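PDB 2E7P: glutaredoxin from Populus tremula x Populus tremuloides, which binds a [2Fe-2S] cluster together with glutathione and probably reduces low molecular weight and protein disulfides as a glutathione-dependent oxidoreductase. Local coordinates for residues 15-20 with 76-81; 37-42 with 92-97; 50-55 with 60-65. One frame throughout, in Å; residues are numbered along the deposited sequence.

Contact 1: residues 15-20 with 76-81; sequences ELASSA and NVFIGG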
loop_
_atom_site.group_PDB
_atom_site.type_symbol
_atom_site.label_atom_id
_atom_site.label_comp_id
_atom_site.label_asym_id
_atom_site.label_seq_id
_atom_site.Cartn_x
_atom_site.Cartn_y
_atom_site.Cartn_z
ATOM N N GLU C 15 13.433 -13.771 15.371
ATOM C CA GLU C 15 14.511 -14.338 14.587
ATOM C C GLU C 15 14.614 -13.618 13.250
ATOM O O GLU C 15 15.692 -13.169 12.860
ATOM C CB GLU C 15 14.251 -15.813 14.315
ATOM C CG GLU C 15 14.490 -16.745 15.504
ATOM C CD GLU C 15 14.289 -18.205 15.120
ATOM O OE1 GLU C 15 15.132 -18.716 14.322
ATOM O OE2 GLU C 15 13.296 -18.830 15.603
ATOM N N LEU C 16 13.491 -13.550 12.545
ATOM C CA LEU C 16 13.393 -12.818 11.288
ATOM C C LEU C 16 13.947 -11.409 11.428
ATOM O O LEU C 16 14.750 -10.992 10.614
ATOM C CB LEU C 16 11.950 -12.779 10.783
ATOM C CG LEU C 16 11.441 -14.099 10.232
ATOM C CD1 LEU C 16 9.944 -13.997 9.919
ATOM C CD2 LEU C 16 12.235 -14.591 8.983
ATOM N N ALA C 17 13.558 -10.719 12.496
ATOM C CA ALA C 17 13.920 -9.302 12.711
ATOM C C ALA C 17 15.426 -9.044 12.843
ATOM O O ALA C 17 15.923 -7.938 12.524
ATOM C CB ALA C 17 13.196 -8.767 13.926
ATOM N N SER C 18 16.140 -10.065 13.328
ATOM C CA SER C 18 17.598 -9.998 13.479
ATOM C C SER C 18 18.311 -10.801 12.401
ATOM O O SER C 18 19.534 -10.873 12.407
ATOM C CB SER C 18 18.011 -10.510 14.852
ATOM O OG SER C 18 17.657 -9.573 15.845
ATOM N N SER C 19 17.555 -11.380 11.472
ATOM C CA SER C 19 18.126 -12.289 10.458
ATOM C C SER C 19 19.007 -11.656 9.353
ATOM O O SER C 19 19.635 -12.367 8.588
ATOM C CB SER C 19 17.029 -13.153 9.838
ATOM O OG SER C 19 16.177 -12.435 8.947
ATOM N N ALA C 20 19.045 -10.328 9.269
ATOM C CA ALA C 20 19.871 -9.651 8.267
ATOM C C ALA C 20 20.230 -8.326 8.865
ATOM O O ALA C 20 19.576 -7.897 9.803
ATOM C CB ALA C 20 19.111 -9.495 6.930
ATOM N N ASN C 76 7.504 -2.405 8.891
ATOM C CA ASN C 76 8.073 -2.440 10.234
ATOM C C ASN C 76 9.554 -2.702 10.028
ATOM O O ASN C 76 9.941 -3.759 9.543
ATOM C CB ASN C 76 7.386 -3.525 11.070
ATOM C CG ASN C 76 7.630 -3.355 12.558
ATOM O OD1 ASN C 76 8.642 -2.792 12.972
ATOM N ND2 ASN C 76 6.667 -3.799 13.369
ATOM N N VAL C 77 10.378 -1.691 10.327
ATOM C CA VAL C 77 11.782 -1.701 9.935
ATOM C C VAL C 77 12.732 -1.917 11.118
ATOM O O VAL C 77 12.634 -1.248 12.144
ATOM C CB VAL C 77 12.177 -0.363 9.247
ATOM C CG1 VAL C 77 13.639 -0.399 8.810
ATOM C CG2 VAL C 77 11.234 -0.039 8.040
ATOM N N PHE C 78 13.667 -2.825 10.928
ATOM C CA PHE C 78 14.729 -3.114 11.882
ATOM C C PHE C 78 16.061 -2.880 11.215
ATOM O O PHE C 78 16.286 -3.314 10.059
ATOM C CB PHE C 78 14.673 -4.589 12.283
ATOM C CG PHE C 78 13.548 -4.916 13.209
ATOM C CD1 PHE C 78 13.779 -5.024 14.583
ATOM C CD2 PHE C 78 12.264 -5.110 12.720
ATOM C CE1 PHE C 78 12.717 -5.329 15.470
ATOM C CE2 PHE C 78 11.196 -5.412 13.581
ATOM C CZ PHE C 78 11.421 -5.532 14.957
ATOM N N ILE C 79 16.938 -2.191 11.935
ATOM C CA ILE C 79 18.307 -2.053 11.523
ATOM C C ILE C 79 19.213 -2.514 12.661
ATOM O O ILE C 79 19.101 -2.021 13.794
ATOM C CB ILE C 79 18.678 -0.613 11.114
ATOM C CG1 ILE C 79 17.816 -0.120 9.922
ATOM C CG2 ILE C 79 20.204 -0.552 10.813
ATOM C CD1 ILE C 79 18.123 1.314 9.414
ATOM N N GLY C 80 20.094 -3.467 12.335
ATOM C CA GLY C 80 20.991 -4.096 13.319
ATOM C C GLY C 80 20.181 -4.730 14.424
ATOM O O GLY C 80 20.581 -4.701 15.581
ATOM N N GLY C 81 19.015 -5.272 14.084
ATOM C CA GLY C 81 18.170 -5.948 15.097
ATOM C C GLY C 81 17.417 -5.018 16.040
ATOM O O GLY C 81 16.696 -5.478 16.911
HETATM O O HOH W 1 17.918 -6.253 11.656
#

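Contact 2: residues 37-42 with 92-97; sequences KQLLTQ and EKHQRN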
loop_
_atom_site.group_PDB
_atom_site.type_symbol
_atom_site.label_atom_id
_atom_site.label_comp_id
_atom_site.label_asym_id
_atom_site.label_seq_id
_atom_site.Cartn_x
_atom_site.Cartn_y
_atom_site.Cartn_z
ATOM N N LYS C 37 11.488 0.909 0.831
ATOM C CA LYS C 37 12.410 0.219 -0.064
ATOM C C LYS C 37 13.172 1.215 -0.937
ATOM O O LYS C 37 14.377 1.050 -1.157
ATOM C CB LYS C 37 11.606 -0.770 -0.939
ATOM C CG LYS C 37 11.147 -2.013 -0.163
ATOM C CD LYS C 37 10.041 -2.689 -0.911
ATOM C CE LYS C 37 9.339 -3.757 -0.041
ATOM N NZ LYS C 37 8.443 -4.574 -0.881
ATOM N N GLN C 38 12.447 2.199 -1.472
ATOM C CA GLN C 38 13.039 3.286 -2.263
ATOM C C GLN C 38 14.130 4.028 -1.474
ATOM O O GLN C 38 15.226 4.232 -1.960
ATOM C CB GLN C 38 11.953 4.288 -2.693
ATOM C CG GLN C 38 12.498 5.401 -3.649
ATOM C CD GLN C 38 11.407 6.328 -4.124
ATOM O OE1 GLN C 38 10.504 6.672 -3.368
ATOM N NE2 GLN C 38 11.496 6.760 -5.387
ATOM N N LEU C 39 13.806 4.427 -0.250
ATOM C CA LEU C 39 14.759 5.117 0.628
ATOM C C LEU C 39 15.954 4.264 0.992
ATOM O O LEU C 39 17.065 4.756 1.015
ATOM C CB LEU C 39 14.036 5.606 1.905
ATOM C CG LEU C 39 13.102 6.770 1.549
ATOM C CD1 LEU C 39 12.087 7.087 2.666
ATOM C CD2 LEU C 39 13.980 8.023 1.104
ATOM N N LEU C 40 15.753 2.981 1.257
ATOM C CA LEU C 40 16.918 2.082 1.474
ATOM C C LEU C 40 17.793 1.914 0.228
ATOM O O LEU C 40 19.016 2.031 0.292
ATOM C CB LEU C 40 16.497 0.718 2.054
ATOM C CG LEU C 40 15.868 0.840 3.446
ATOM C CD1 LEU C 40 15.158 -0.487 3.817
ATOM C CD2 LEU C 40 16.938 1.220 4.500
ATOM N N THR C 41 17.166 1.655 -0.910
ATOM C CA THR C 41 17.912 1.540 -2.167
ATOM C C THR C 41 18.654 2.852 -2.470
ATOM O O THR C 41 19.784 2.822 -2.945
ATOM C CB THR C 41 16.957 1.199 -3.332
ATOM O OG1 THR C 41 16.280 -0.032 -3.059
ATOM C CG2 THR C 41 17.666 1.123 -4.705
ATOM N N GLN C 42 18.025 3.996 -2.199
ATOM C CA GLN C 42 18.657 5.298 -2.464
ATOM C C GLN C 42 19.934 5.470 -1.635
ATOM O O GLN C 42 20.940 5.948 -2.135
ATOM C CB GLN C 42 17.691 6.452 -2.186
ATOM C CG GLN C 42 18.339 7.864 -2.338
ATOM C CD GLN C 42 17.375 8.984 -2.012
ATOM O OE1 GLN C 42 16.537 8.849 -1.115
ATOM N NE2 GLN C 42 17.465 10.076 -2.734
ATOM N N GLU C 92 11.728 10.429 7.811
ATOM C CA GLU C 92 12.385 11.369 8.750
ATOM C C GLU C 92 13.908 11.175 8.930
ATOM O O GLU C 92 14.679 12.150 8.910
ATOM C CB GLU C 92 11.688 11.292 10.096
ATOM C CG GLU C 92 11.816 12.524 10.966
ATOM C CD GLU C 92 10.934 12.388 12.218
ATOM O OE1 GLU C 92 9.881 13.114 12.339
ATOM O OE2 GLU C 92 11.288 11.520 13.058
ATOM N N LYS C 93 14.344 9.933 9.108
ATOM C CA LYS C 93 15.788 9.608 9.156
ATOM C C LYS C 93 16.555 10.033 7.892
ATOM O O LYS C 93 17.670 10.603 7.954
ATOM C CB LYS C 93 15.998 8.107 9.407
ATOM C CG LYS C 93 15.332 7.618 10.732
ATOM C CD LYS C 93 16.037 8.192 11.949
ATOM C CE LYS C 93 15.662 7.442 13.259
ATOM N NZ LYS C 93 15.629 8.407 14.410
ATOM N N HIS C 94 15.974 9.715 6.742
ATOM C CA HIS C 94 16.506 10.228 5.496
ATOM C C HIS C 94 16.540 11.767 5.466
ATOM O O HIS C 94 17.563 12.345 5.137
ATOM C CB HIS C 94 15.707 9.726 4.303
ATOM C CG HIS C 94 16.127 10.359 3.011
ATOM N ND1 HIS C 94 15.278 11.139 2.251
ATOM C CD2 HIS C 94 17.325 10.365 2.371
ATOM C CE1 HIS C 94 15.921 11.555 1.172
ATOM N NE2 HIS C 94 17.164 11.106 1.221
ATOM N N GLN C 95 15.429 12.415 5.780
ATOM C CA GLN C 95 15.359 13.877 5.654
ATOM C C GLN C 95 16.369 14.618 6.568
ATOM O O GLN C 95 16.831 15.722 6.257
ATOM C CB GLN C 95 13.941 14.361 5.985
ATOM C CG GLN C 95 12.944 14.205 4.826
ATOM C CD GLN C 95 11.493 14.471 5.274
ATOM O OE1 GLN C 95 11.199 14.551 6.482
ATOM N NE2 GLN C 95 10.587 14.588 4.317
ATOM N N ARG C 96 16.679 13.999 7.702
ATOM C CA ARG C 96 17.657 14.546 8.639
ATOM C C ARG C 96 19.088 13.943 8.481
ATOM O O ARG C 96 19.964 14.209 9.296
ATOM C CB ARG C 96 17.163 14.355 10.073
ATOM C CG ARG C 96 15.824 15.015 10.386
ATOM C CD ARG C 96 15.841 16.567 10.331
ATOM N NE ARG C 96 16.834 17.194 11.217
ATOM C CZ ARG C 96 16.626 17.512 12.496
ATOM N NH1 ARG C 96 15.465 17.251 13.084
ATOM N NH2 ARG C 96 17.606 18.073 13.204
ATOM N N ASN C 97 19.303 13.114 7.459
ATOM C CA ASN C 97 20.623 12.518 7.221
ATOM C C ASN C 97 21.045 11.599 8.356
ATOM O O ASN C 97 22.208 11.521 8.720
ATOM C CB ASN C 97 21.698 13.618 7.017
ATOM C CG ASN C 97 22.707 13.258 5.928
ATOM O OD1 ASN C 97 22.615 12.193 5.313
ATOM N ND2 ASN C 97 23.662 14.146 5.677
#

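Contact 3: residues 50-55 with 60-65; sequences VELDEL and QLQSAL. With GSH (glutathione), chain H.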
loop_
_atom_site.group_PDB
_atom_site.type_symbol
_atom_site.label_atom_id
_atom_site.label_comp_id
_atom_site.label_asym_id
_atom_site.label_seq_id
_atom_site.Cartn_x
_atom_site.Cartn_y
_atom_site.Cartn_z
ATOM N N VAL C 50 10.544 -9.156 4.333
ATOM C CA VAL C 50 9.658 -10.252 4.705
ATOM C C VAL C 50 8.290 -9.826 4.275
ATOM O O VAL C 50 7.699 -9.008 4.915
ATOM C CB VAL C 50 9.686 -10.479 6.233
ATOM C CG1 VAL C 50 8.740 -11.637 6.637
ATOM C CG2 VAL C 50 11.141 -10.718 6.704
ATOM N N GLU C 51 7.790 -10.342 3.163
ATOM C CA GLU C 51 6.447 -9.981 2.751
ATOM C C GLU C 51 5.452 -10.821 3.532
ATOM O O GLU C 51 5.297 -12.007 3.276
ATOM C CB GLU C 51 6.280 -10.163 1.244
ATOM C CG GLU C 51 7.331 -9.405 0.419
ATOM C CD GLU C 51 7.029 -7.905 0.268
ATOM O OE1 GLU C 51 6.168 -7.364 0.993
ATOM O OE2 GLU C 51 7.698 -7.233 -0.565
ATOM N N LEU C 52 4.755 -10.206 4.487
ATOM C CA LEU C 52 3.908 -10.991 5.377
ATOM C C LEU C 52 2.724 -11.653 4.658
ATOM O O LEU C 52 2.314 -12.740 5.035
ATOM C CB LEU C 52 3.444 -10.156 6.572
ATOM C CG LEU C 52 4.515 -9.667 7.571
ATOM C CD1 LEU C 52 3.950 -8.552 8.440
ATOM C CD2 LEU C 52 5.107 -10.784 8.450
ATOM N N ASP C 53 2.190 -11.007 3.624
ATOM C CA ASP C 53 1.051 -11.558 2.864
ATOM C C ASP C 53 1.466 -12.742 1.976
ATOM O O ASP C 53 0.631 -13.367 1.321
ATOM C CB ASP C 53 0.360 -10.456 2.010
ATOM C CG ASP C 53 1.330 -9.716 1.071
ATOM O OD1 ASP C 53 2.531 -9.562 1.395
ATOM O OD2 ASP C 53 0.884 -9.283 -0.016
ATOM N N GLU C 54 2.752 -13.054 1.925
ATOM C CA GLU C 54 3.146 -14.213 1.132
ATOM C C GLU C 54 3.484 -15.397 2.036
ATOM O O GLU C 54 3.935 -16.423 1.573
ATOM C CB GLU C 54 4.297 -13.866 0.188
ATOM C CG GLU C 54 3.865 -12.970 -0.969
ATOM C CD GLU C 54 4.979 -12.695 -1.940
ATOM O OE1 GLU C 54 6.163 -12.733 -1.534
ATOM O OE2 GLU C 54 4.676 -12.444 -3.125
ATOM N N LEU C 55 3.272 -15.235 3.331
ATOM C CA LEU C 55 3.555 -16.277 4.294
ATOM C C LEU C 55 2.235 -16.820 4.845
ATOM O O LEU C 55 1.340 -16.037 5.116
ATOM C CB LEU C 55 4.414 -15.713 5.419
ATOM C CG LEU C 55 5.791 -15.156 5.010
ATOM C CD1 LEU C 55 6.430 -14.552 6.228
ATOM C CD2 LEU C 55 6.712 -16.228 4.403
ATOM N N GLN C 60 -0.130 -14.234 11.992
ATOM C CA GLN C 60 0.375 -14.494 13.343
ATOM C C GLN C 60 1.687 -13.754 13.609
ATOM O O GLN C 60 1.920 -13.276 14.723
ATOM C CB GLN C 60 0.563 -16.006 13.563
ATOM C CG GLN C 60 -0.720 -16.826 13.432
ATOM C CD GLN C 60 -0.975 -17.331 12.011
ATOM O OE1 GLN C 60 -1.073 -16.553 11.048
ATOM N NE2 GLN C 60 -1.096 -18.653 11.879
ATOM N N LEU C 61 2.542 -13.683 12.584
ATOM C CA LEU C 61 3.784 -12.917 12.655
ATOM C C LEU C 61 3.525 -11.444 12.884
ATOM O O LEU C 61 4.215 -10.810 13.687
ATOM C CB LEU C 61 4.570 -13.094 11.372
ATOM C CG LEU C 61 5.862 -13.913 11.327
ATOM C CD1 LEU C 61 6.035 -14.957 12.430
ATOM C CD2 LEU C 61 6.084 -14.512 9.916
ATOM N N GLN C 62 2.512 -10.915 12.196
ATOM C CA GLN C 62 2.114 -9.515 12.327
ATOM C C GLN C 62 1.596 -9.176 13.716
ATOM O O GLN C 62 2.009 -8.174 14.287
ATOM C CB GLN C 62 1.069 -9.131 11.289
ATOM C CG GLN C 62 0.922 -7.571 11.120
ATOM C CD GLN C 62 0.230 -7.202 9.827
ATOM O OE1 GLN C 62 0.188 -8.003 8.910
ATOM N NE2 GLN C 62 -0.303 -5.980 9.739
ATOM N N SER C 63 0.712 -10.012 14.277
ATOM C CA SER C 63 0.232 -9.750 15.633
ATOM C C SER C 63 1.334 -9.950 16.682
ATOM O O SER C 63 1.430 -9.173 17.634
ATOM C CB SER C 63 -1.089 -10.490 15.958
ATOM O OG SER C 63 -0.886 -11.873 15.985
ATOM N N ALA C 64 2.221 -10.931 16.471
ATOM C CA ALA C 64 3.452 -11.034 17.278
ATOM C C ALA C 64 4.251 -9.736 17.202
ATOM O O ALA C 64 4.830 -9.294 18.201
ATOM C CB ALA C 64 4.338 -12.210 16.799
ATOM N N LEU C 65 4.342 -9.139 16.015
ATOM C CA LEU C 65 5.090 -7.900 15.903
ATOM C C LEU C 65 4.351 -6.770 16.626
ATOM O O LEU C 65 4.989 -5.925 17.257
ATOM C CB LEU C 65 5.362 -7.518 14.432
ATOM C CG LEU C 65 6.501 -8.282 13.734
ATOM C CD1 LEU C 65 6.338 -8.122 12.205
ATOM C CD2 LEU C 65 7.854 -7.736 14.193
HETATM N N1 GSH H . 2.363 5.549 10.159
HETATM C CA1 GSH H . 2.605 4.214 9.606
HETATM C C1 GSH H . 3.949 4.227 8.935
HETATM O O11 GSH H . 4.546 3.164 8.599
HETATM O O12 GSH H . 4.454 5.358 8.755
HETATM C CB1 GSH H . 1.449 3.827 8.669
HETATM C CG1 GSH H . 1.546 2.375 8.148
HETATM C CD1 GSH H . 0.230 1.880 7.610
HETATM O OE1 GSH H . -0.790 2.548 7.685
HETATM N N2 GSH H . 0.223 0.643 7.126
HETATM C CA2 GSH H . -1.009 0.033 6.611
HETATM C C2 GSH H . -1.139 -1.336 7.245
HETATM O O2 GSH H . -0.155 -1.969 7.678
HETATM C CB2 GSH H . -0.926 -0.087 5.055
HETATM S SG2 GSH H . -0.686 1.278 3.841
HETATM N N3 GSH H . -2.359 -1.874 7.339
HETATM C CA3 GSH H . -2.559 -3.183 7.894
HETATM C C3 GSH H . -1.956 -4.195 6.925
HETATM O O31 GSH H . -1.881 -3.966 5.693
HETATM O O32 GSH H . -1.555 -5.267 7.400
#

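Contact 1: residues 15-20 with 76-81
The backbones of A17-S18 and G81 come close where the last turn of helix 3-18 passes the end of strand 76-79. The CA atoms of S18 and G81 are 4.4 Å apart. Segment 76-81 runs as strand through I79 and then turns at G80 and G81, both with positive phi. No direct hydrogen bond joins the two segments. A water bridges the two backbones. It donates to A17 O at 2.8 Å and to A20 O at 3.0 Å. It accepts from G81 N at 2.8 Å. Three backbone groups of two separate chain regions are thus tied through a single molecule.

The main side-chain contact is a CH-pi packing of A17 on F78. The methyl CB of A17 sits over the centre of the F78 ring, 3.6 Å from its centroid. It lies only 4° off the ring normal, so all six ring carbons are about equally near. With CG beside its backbone N (chi1 -74°), F78 turns one ring face to A17 CB. Its own CB lies 3.6 Å from A17 O. At the margin, S18 OG rests 3.7 Å from G81 CA. Within segment 15-20, S19 OG donates to L16 O at 2.6 Å, in the carbonyl plane, and S19 N uses the same oxygen.

F78 also meets the ring of W68 on helix 58-69, and its backbone pairs with V23 of strand 22-26. A17 touches W68 too, and F25 of strand 22-26. A17 thus packs helix 3-18 against the sheet of the thioredoxin fold. The chemistry is divided: the buried part is held by apolar contact of a methyl on a ring, while A17 O, A20 O and G81 N meet through water.

Contact 2: residues 37-42 with 92-97
An amide oxygen lies close to a ring nitrogen here without bonding to it: Q42 OE1 is 3.3 Å from H94 NE2, but the oxygen sits over the ring face and the geometry does not suit a hydrogen bond. The contact joins two helices of the thioredoxin fold, 31-42 and 87-95. No hydrogen bond links the segments. They meet through three side chains, and the nearest CA pair, L39 and H94, is 7.3 Å apart.

H94 is the shared surface. L39 CD2 and Q42 OE1 both lie over one face of its ring. The L39 methyl makes a CH-pi contact, 3.9 Å from the centroid and 25° off the normal. It is displaced toward the rim, near ND1 and CG. The oxygen of Q42 takes the part near NE2 and CE1. The planes of the Q42 amide and the H94 ring are 35° apart, so the two groups are not stacked flat. H94 has CG anti to its backbone N (chi1 173°), which carries the ring across toward helix 31-42. Q42 has an extended chain that brings its amide over the ring.

L39 is buried and also packs on V90 and V91 of helix 87-95. Its side chain is about 6 Å from that of C87, a glutathione-binding residue. Q38 and T41 of helix 31-42 pack on Y29 of the second subunit. Helix 87-95 ends in a Schellman motif: N97, at positive phi, is its C-prime residue, and E98 N bonds to K93 O and N97 N to H94 O. In helix 31-42, K37 O receives both T41 N and T41 OG1, from opposite faces of its carbonyl plane, with the hydroxyl at 2.9 Å from K37 O.

Contact 3: residues 50-55 with 60-65
Apolar packing carries most of this contact, and L52 is at its centre. The two methyls of L52 divide the work. CD2 rests on L61, 3.8 Å from L61 CB. CD1 lies against the amide of Q62, with L52 CD1 3.8 Å from Q62 OE1. L52 CD1 also approaches L65 CD1, at 4.5 Å. L52 has CG beside its backbone N (chi1 -65°), and this directs the fork at helix 58-69. Farther out, L55 CD1 meets L61 CD2 at 3.7 Å. L61 is thus touched by both leucines.

Q62 carries the bond to glutathione. Q62 NE2 donates to GSH O32, an oxygen of the glycine carboxylate, at 2.7 Å. The bond is nearly straight, with an angle of 177° at the hydrogen. Q62 NE2 also donates to G72 O, and Q62 OE1 takes a weak hydrogen bond from K27 NZ. Both ends of the amide are therefore engaged, which fixes its rotation. K27 NZ also bonds glutathione, so the two residues probably help position it. No hydrogen bond passes directly between the two segments.

Segment 50-55 leaves edge strand 48-51 through a short 3-10 turn, in which E54 N bonds to E51 O. Helix 58-69 packs back against it. L52 and L65 both reach F25 of strand 22-26, and L65 also touches N76 and F78 of strand 76-79. L61 meets K12 and L16 of helix 3-18. The contact joins the end of strand 48-51 to helix 58-69, beside helix 3-18.

Overall arrangement
Contacts 1 and 3 are neighbours on the same sheet, with centres about 13 Å apart. They touch directly: L16 CD1 lies 3.9 Å from L61 CD2, and F78 CE2 lies 4.1 Å from L65 CD2. Contact 2 is across the chain from contact 3, with centres about 23 Å apart. A salt bridge still links their segments, with K37 NZ 2.8 Å from E51 OE2. Contacts 1 and 2 do not touch. Contact 3 alone reaches glutathione, through Q62, whose side chain is about 10 Å from the [2Fe-2S] cluster. The side chain of L39 in contact 2 is about 10 Å from a bound glutathione, and that of F78 in contact 1 about 12 Å.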